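Local coordinates for acyl carrier protein (Thermotoga maritima MSB8, PDB 6LVU), which probably carries the growing acyl chain through fatty acid biosynthesis, as acyl carrier proteins do on a phosphopantetheine arm, which is absent from this apo structure, at residues A[6-9]-A[10-14]; A[28-32]-A[33-37]; A[36-39]-A[40-44]. All coordinates share one frame; numbering follows the deposited sequence.

How the contacts relate
From the N terminus the chain first meets contact 1, successive turns of helix 4-19, where no loop is closed beyond the helical turn itself. Contact 2 follows in the long loop before helix 42-54 and closes a short turn; Glu28 packs against Phe8 of contact 1, and Leu32 and Leu36 pack on helices 4-19 and 69-79, so the loop bridges these two. Contact 3 begins on Leu36 and Gly37, where contact 2 ends, and leads into helix 42-54; a probable backbone hydrogen bond from Ala38 to Leu32 joins them. The contacts run in series, without nesting or crossing, and contacts 1 and 3 lie on opposite sides of the chain's centre.

Contact 1. Residues A[6-9]-A[10-14]; sequences EIFS and KVKSI
Glu6 and Lys10, one turn apart on helix 4-19 of the acyl carrier fold, form an i to i+4 salt bridge, with Lys10 NZ 2.9 Å from Glu6 OE2. The two side chains run side by side in the same direction, and the ammonium group takes the anti lone pair of OE2, away from the other carboxylate oxygen. Glu6 reaches it as an extended chain, whereas Lys10 bends at its last torsion (chi4 98°) to bring NZ in. An alanine at Lys10 would remove this ammonium group and probably leave the Glu6 carboxylate without its mate in the helix. Beneath the pair run the regular helical bonds, among them Val11 N to Ile7 O at 2.8 Å. Ser9 O takes a bond from Ser13 N at 3.1 Å and another from a water; Ser13 OG, 2.7 Å from the same water, is also hydrogen-bonded to Glu23. On the inner side Ile7 and Val11 meet through their CG2 methyls, and both also touch Ile76 of helix 69-79. Phe8 and Lys12 pack on another side of the helix. The lysine places CB over one face of the ring, then bends at chi3 (67°), and its NZ comes to 3.8 Å from Phe8 CE1.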
# COMPACT_ATOMS: atom_id res chain seq x y z
N GLU A 6 -2.14 -0.47 -13.16
CA GLU A 6 -1.75 -1.84 -12.83
C GLU A 6 -1.30 -1.94 -11.38
O GLU A 6 -1.75 -2.82 -10.64
CB GLU A 6 -0.61 -2.32 -13.73
CG GLU A 6 -0.01 -3.65 -13.24
CD GLU A 6 1.19 -4.13 -14.06
OE1 GLU A 6 1.73 -3.37 -14.89
OE2 GLU A 6 1.59 -5.30 -13.87
N ILE A 7 -0.38 -1.06 -10.97
CA ILE A 7 0.14 -1.09 -9.62
C ILE A 7 -0.98 -0.86 -8.62
O ILE A 7 -1.12 -1.60 -7.64
CB ILE A 7 1.24 -0.02 -9.46
CG1 ILE A 7 2.41 -0.36 -10.38
CG2 ILE A 7 1.69 0.08 -8.00
CD1 ILE A 7 3.39 0.78 -10.53
N PHE A 8 -1.81 0.15 -8.87
CA PHE A 8 -2.88 0.48 -7.94
C PHE A 8 -3.90 -0.66 -7.81
O PHE A 8 -4.40 -0.94 -6.72
CB PHE A 8 -3.58 1.78 -8.36
CG PHE A 8 -4.85 2.02 -7.63
CD1 PHE A 8 -6.07 1.82 -8.25
CD2 PHE A 8 -4.83 2.38 -6.30
CE1 PHE A 8 -7.25 2.01 -7.56
CE2 PHE A 8 -6.00 2.56 -5.60
CZ PHE A 8 -7.21 2.38 -6.23
N SER A 9 -4.24 -1.32 -8.92
CA SER A 9 -5.16 -2.45 -8.84
C SER A 9 -4.61 -3.55 -7.94
O SER A 9 -5.35 -4.12 -7.13
CB SER A 9 -5.45 -3.01 -10.23
OG SER A 9 -6.24 -4.18 -10.11
N LYS A 10 -3.33 -3.90 -8.11
CA LYS A 10 -2.73 -4.95 -7.29
C LYS A 10 -2.55 -4.51 -5.85
O LYS A 10 -2.68 -5.32 -4.92
CB LYS A 10 -1.40 -5.39 -7.90
CG LYS A 10 -1.52 -6.09 -9.27
CD LYS A 10 -0.10 -6.44 -9.78
CE LYS A 10 -0.09 -7.54 -10.82
NZ LYS A 10 -0.02 -7.00 -12.20
N VAL A 11 -2.18 -3.24 -5.64
CA VAL A 11 -2.08 -2.74 -4.27
C VAL A 11 -3.43 -2.83 -3.59
O VAL A 11 -3.53 -3.17 -2.41
CB VAL A 11 -1.54 -1.29 -4.28
CG1 VAL A 11 -1.92 -0.60 -2.97
CG2 VAL A 11 -0.01 -1.28 -4.49
N LYS A 12 -4.49 -2.56 -4.34
CA LYS A 12 -5.82 -2.51 -3.75
C LYS A 12 -6.30 -3.90 -3.37
O LYS A 12 -6.88 -4.08 -2.29
CB LYS A 12 -6.77 -1.83 -4.74
CG LYS A 12 -8.24 -2.05 -4.47
CD LYS A 12 -9.08 -1.24 -5.44
CE LYS A 12 -8.92 -1.76 -6.86
NZ LYS A 12 -9.63 -0.93 -7.87
N SER A 13 -6.00 -4.90 -4.20
CA SER A 13 -6.39 -6.27 -3.89
C SER A 13 -5.66 -6.76 -2.65
O SER A 13 -6.26 -7.35 -1.74
CB SER A 13 -6.11 -7.17 -5.09
OG SER A 13 -7.00 -6.86 -6.16
N ILE A 14 -4.35 -6.55 -2.60
CA ILE A 14 -3.58 -7.00 -1.44
C ILE A 14 -4.10 -6.35 -0.17
O ILE A 14 -4.26 -7.02 0.85
CB ILE A 14 -2.08 -6.71 -1.66
CG1 ILE A 14 -1.54 -7.58 -2.81
CG2 ILE A 14 -1.30 -6.93 -0.40
CD1 ILE A 14 -0.16 -7.14 -3.31
O HOH W 1 -8.36 -4.86 -7.31

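Contact 2. Residues A[28-32]-A[33-37]; sequences EEAKL and IDDLG
Lys31 and Asp35 meet through hydrogen bonds that run both ways. Lys31 N gives an almost straight bond to Asp35 OD2, 2.9 Å long with an angle of 174° at the hydrogen, arriving on the anti side of the carboxylate and somewhat out of its plane. In return Lys31 O accepts from two successive amides, Asp35 N at 3.1 Å from above the carbonyl plane and Leu36 N at 3.2 Å nearly along the C=O axis. The Asp35 carboxylate is turned back over the turn because its CG lies beside its own backbone N (chi1 -64°). Among charges, Lys31 NZ stands 4.5 Å from Asp34 OD1, near but beyond a salt bridge. The apolar contacts are light: Ala30 CB rests against Leu36 CG at 4.1 Å, and the CD1 methyls of Leu32 and Leu36 approach each other. Both leucines continue into the core, touching Ile15 of helix 4-19 and Val69 of helix 69-79. Gly37, with positive phi, ends the turn. The arrangement is a turn with helical backbone angles at 33-35 but no regular helix bonds, closed by a side-chain-to-backbone bond, in the loop leading to Ser40, the predicted phosphopantetheine attachment site of this carrier protein, unmodified here.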
# COMPACT_ATOMS: atom_id res chain seq x y z
N GLU A 28 -7.10 6.06 -3.89
CA GLU A 28 -5.80 6.73 -3.81
C GLU A 28 -5.68 7.61 -2.57
O GLU A 28 -4.58 7.73 -2.00
CB GLU A 28 -5.56 7.59 -5.05
CG GLU A 28 -5.34 6.84 -6.35
CD GLU A 28 -3.87 6.75 -6.74
OE1 GLU A 28 -3.09 7.60 -6.25
OE2 GLU A 28 -3.53 5.88 -7.58
N GLU A 29 -6.77 8.21 -2.11
CA GLU A 29 -6.76 9.19 -1.02
C GLU A 29 -6.93 8.57 0.36
O GLU A 29 -6.84 9.29 1.35
CB GLU A 29 -7.87 10.24 -1.19
CG GLU A 29 -7.65 11.27 -2.30
CD GLU A 29 -7.69 10.67 -3.68
OE1 GLU A 29 -8.60 9.84 -3.96
OE2 GLU A 29 -6.80 11.03 -4.49
N ALA A 30 -7.21 7.27 0.44
CA ALA A 30 -7.49 6.63 1.72
C ALA A 30 -6.23 6.55 2.57
O ALA A 30 -5.18 6.09 2.11
CB ALA A 30 -8.07 5.23 1.49
N LYS A 31 -6.34 6.99 3.82
CA LYS A 31 -5.25 6.83 4.77
C LYS A 31 -5.33 5.42 5.35
O LYS A 31 -6.42 4.94 5.69
CB LYS A 31 -5.37 7.90 5.86
CG LYS A 31 -5.32 9.31 5.24
CD LYS A 31 -5.82 10.42 6.16
CE LYS A 31 -4.70 11.25 6.73
NZ LYS A 31 -3.82 10.48 7.66
N LEU A 32 -4.18 4.73 5.40
CA LEU A 32 -4.20 3.34 5.88
C LEU A 32 -4.83 3.26 7.26
O LEU A 32 -5.76 2.48 7.48
CB LEU A 32 -2.78 2.76 5.92
CG LEU A 32 -1.91 2.45 4.69
CD1 LEU A 32 -2.72 1.93 3.50
CD2 LEU A 32 -1.09 3.67 4.32
N ILE A 33 -4.33 4.05 8.20
CA ILE A 33 -4.81 3.98 9.57
C ILE A 33 -6.19 4.61 9.68
O ILE A 33 -7.17 3.94 10.02
CB ILE A 33 -3.80 4.63 10.52
CG1 ILE A 33 -2.43 3.97 10.32
CG2 ILE A 33 -4.28 4.53 11.98
CD1 ILE A 33 -1.44 4.19 11.46
N ASP A 34 -6.29 5.90 9.35
CA ASP A 34 -7.49 6.65 9.71
C ASP A 34 -8.72 6.14 8.98
O ASP A 34 -9.81 6.08 9.57
CB ASP A 34 -7.27 8.13 9.40
CG ASP A 34 -6.90 8.93 10.64
OD1 ASP A 34 -7.18 10.15 10.67
OD2 ASP A 34 -6.33 8.33 11.58
N ASP A 35 -8.59 5.78 7.70
CA ASP A 35 -9.74 5.40 6.90
C ASP A 35 -9.95 3.90 6.84
O ASP A 35 -11.07 3.42 7.03
CB ASP A 35 -9.60 5.97 5.47
CG ASP A 35 -9.61 7.50 5.46
OD1 ASP A 35 -10.38 8.09 6.25
OD2 ASP A 35 -8.88 8.11 4.64
N LEU A 36 -8.89 3.13 6.60
CA LEU A 36 -8.99 1.70 6.36
C LEU A 36 -8.77 0.86 7.61
O LEU A 36 -8.76 -0.37 7.52
CB LEU A 36 -8.00 1.29 5.26
CG LEU A 36 -8.18 1.90 3.88
CD1 LEU A 36 -7.10 1.37 2.95
CD2 LEU A 36 -9.55 1.56 3.33
N GLY A 37 -8.57 1.48 8.77
CA GLY A 37 -8.57 0.71 10.00
C GLY A 37 -7.31 -0.07 10.30
O GLY A 37 -7.32 -0.92 11.20

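Contact 3. Residues A[36-39]-A[40-44]; sequences LGAD and SLDLV
Asp39 and Asp42 cap each other across the turn that leads into helix 42-54. Asp39 CB, at the root of its side chain, lies 3.0 Å from Ser40 N. CG sits between the backbone N and the carbonyl carbon (chi1 51°), a position that brings the carboxylate to the amides of Leu41 and Asp42 and sets CG itself 3.3 Å from Asp42 OD2. OD1 then receives Leu41 N at 2.9 Å through its anti lone pair, and Asp42 N as well, though that second bond is weak. Asp42 N also donates to Asp39 O at 3.2 Å. OD2, the other end of the carboxylate, faces Asp42 with both of that residue's oxygens 3.2 Å away. The two side chains cross at about a right angle, and their carboxylate planes are 51° apart; Asp39 OD1 lies 2.9 Å from Asp42 OD1. Two like charges so close would probably repel, and the amides gathered round them may offset part of the cost. Beside them, Ala38 CB packs against Asp42 OD2. Asp39 N returns a bond to Asp42 OD2 at 3.0 Å, from well above that carboxylate plane, and this reciprocity makes a capping box, with Ser40, the predicted attachment point of phosphopantetheine, held in the turn between them.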
# COMPACT_ATOMS: atom_id res chain seq x y z
N LEU A 36 -8.89 3.13 6.60
CA LEU A 36 -8.99 1.70 6.36
C LEU A 36 -8.77 0.86 7.61
O LEU A 36 -8.76 -0.37 7.52
CB LEU A 36 -8.00 1.29 5.26
CG LEU A 36 -8.18 1.90 3.88
CD1 LEU A 36 -7.10 1.37 2.95
CD2 LEU A 36 -9.55 1.56 3.33
N GLY A 37 -8.57 1.48 8.77
CA GLY A 37 -8.57 0.71 10.00
C GLY A 37 -7.31 -0.07 10.30
O GLY A 37 -7.32 -0.92 11.20
N ALA A 38 -6.23 0.18 9.57
CA ALA A 38 -5.00 -0.52 9.89
C ALA A 38 -4.39 0.06 11.17
O ALA A 38 -4.82 1.10 11.68
CB ALA A 38 -4.01 -0.41 8.74
N ASP A 39 -3.35 -0.60 11.68
CA ASP A 39 -2.60 -0.11 12.83
C ASP A 39 -1.18 0.18 12.38
O ASP A 39 -0.79 -0.11 11.24
CB ASP A 39 -2.62 -1.11 14.00
CG ASP A 39 -2.22 -2.52 13.58
OD1 ASP A 39 -1.08 -2.69 13.10
OD2 ASP A 39 -3.02 -3.46 13.77
N SER A 40 -0.39 0.77 13.27
CA SER A 40 0.97 1.13 12.88
C SER A 40 1.89 -0.07 12.70
O SER A 40 3.05 0.12 12.33
CB SER A 40 1.59 2.08 13.90
OG SER A 40 2.75 2.67 13.33
N LEU A 41 1.41 -1.29 12.95
CA LEU A 41 2.19 -2.50 12.72
C LEU A 41 1.90 -3.13 11.37
O LEU A 41 2.77 -3.81 10.81
CB LEU A 41 1.88 -3.54 13.80
CG LEU A 41 2.37 -3.30 15.21
CD1 LEU A 41 1.34 -2.49 15.97
CD2 LEU A 41 2.62 -4.63 15.89
N ASP A 42 0.70 -2.90 10.84
CA ASP A 42 0.26 -3.59 9.64
C ASP A 42 1.07 -3.18 8.42
O ASP A 42 1.18 -3.96 7.47
CB ASP A 42 -1.22 -3.31 9.39
CG ASP A 42 -2.11 -3.88 10.47
OD1 ASP A 42 -1.65 -4.80 11.16
OD2 ASP A 42 -3.26 -3.42 10.61
N LEU A 43 1.66 -1.99 8.43
CA LEU A 43 2.20 -1.48 7.17
C LEU A 43 3.49 -2.21 6.78
O LEU A 43 3.73 -2.43 5.59
CB LEU A 43 2.41 0.03 7.28
CG LEU A 43 2.85 0.90 6.09
CD1 LEU A 43 4.29 0.70 5.75
CD2 LEU A 43 2.02 0.63 4.86
N VAL A 44 4.29 -2.68 7.74
CA VAL A 44 5.55 -3.33 7.35
C VAL A 44 5.29 -4.69 6.70
O VAL A 44 5.98 -5.07 5.76
CB VAL A 44 6.53 -3.42 8.54
CG1 VAL A 44 6.25 -4.59 9.40
CG2 VAL A 44 7.96 -3.50 8.01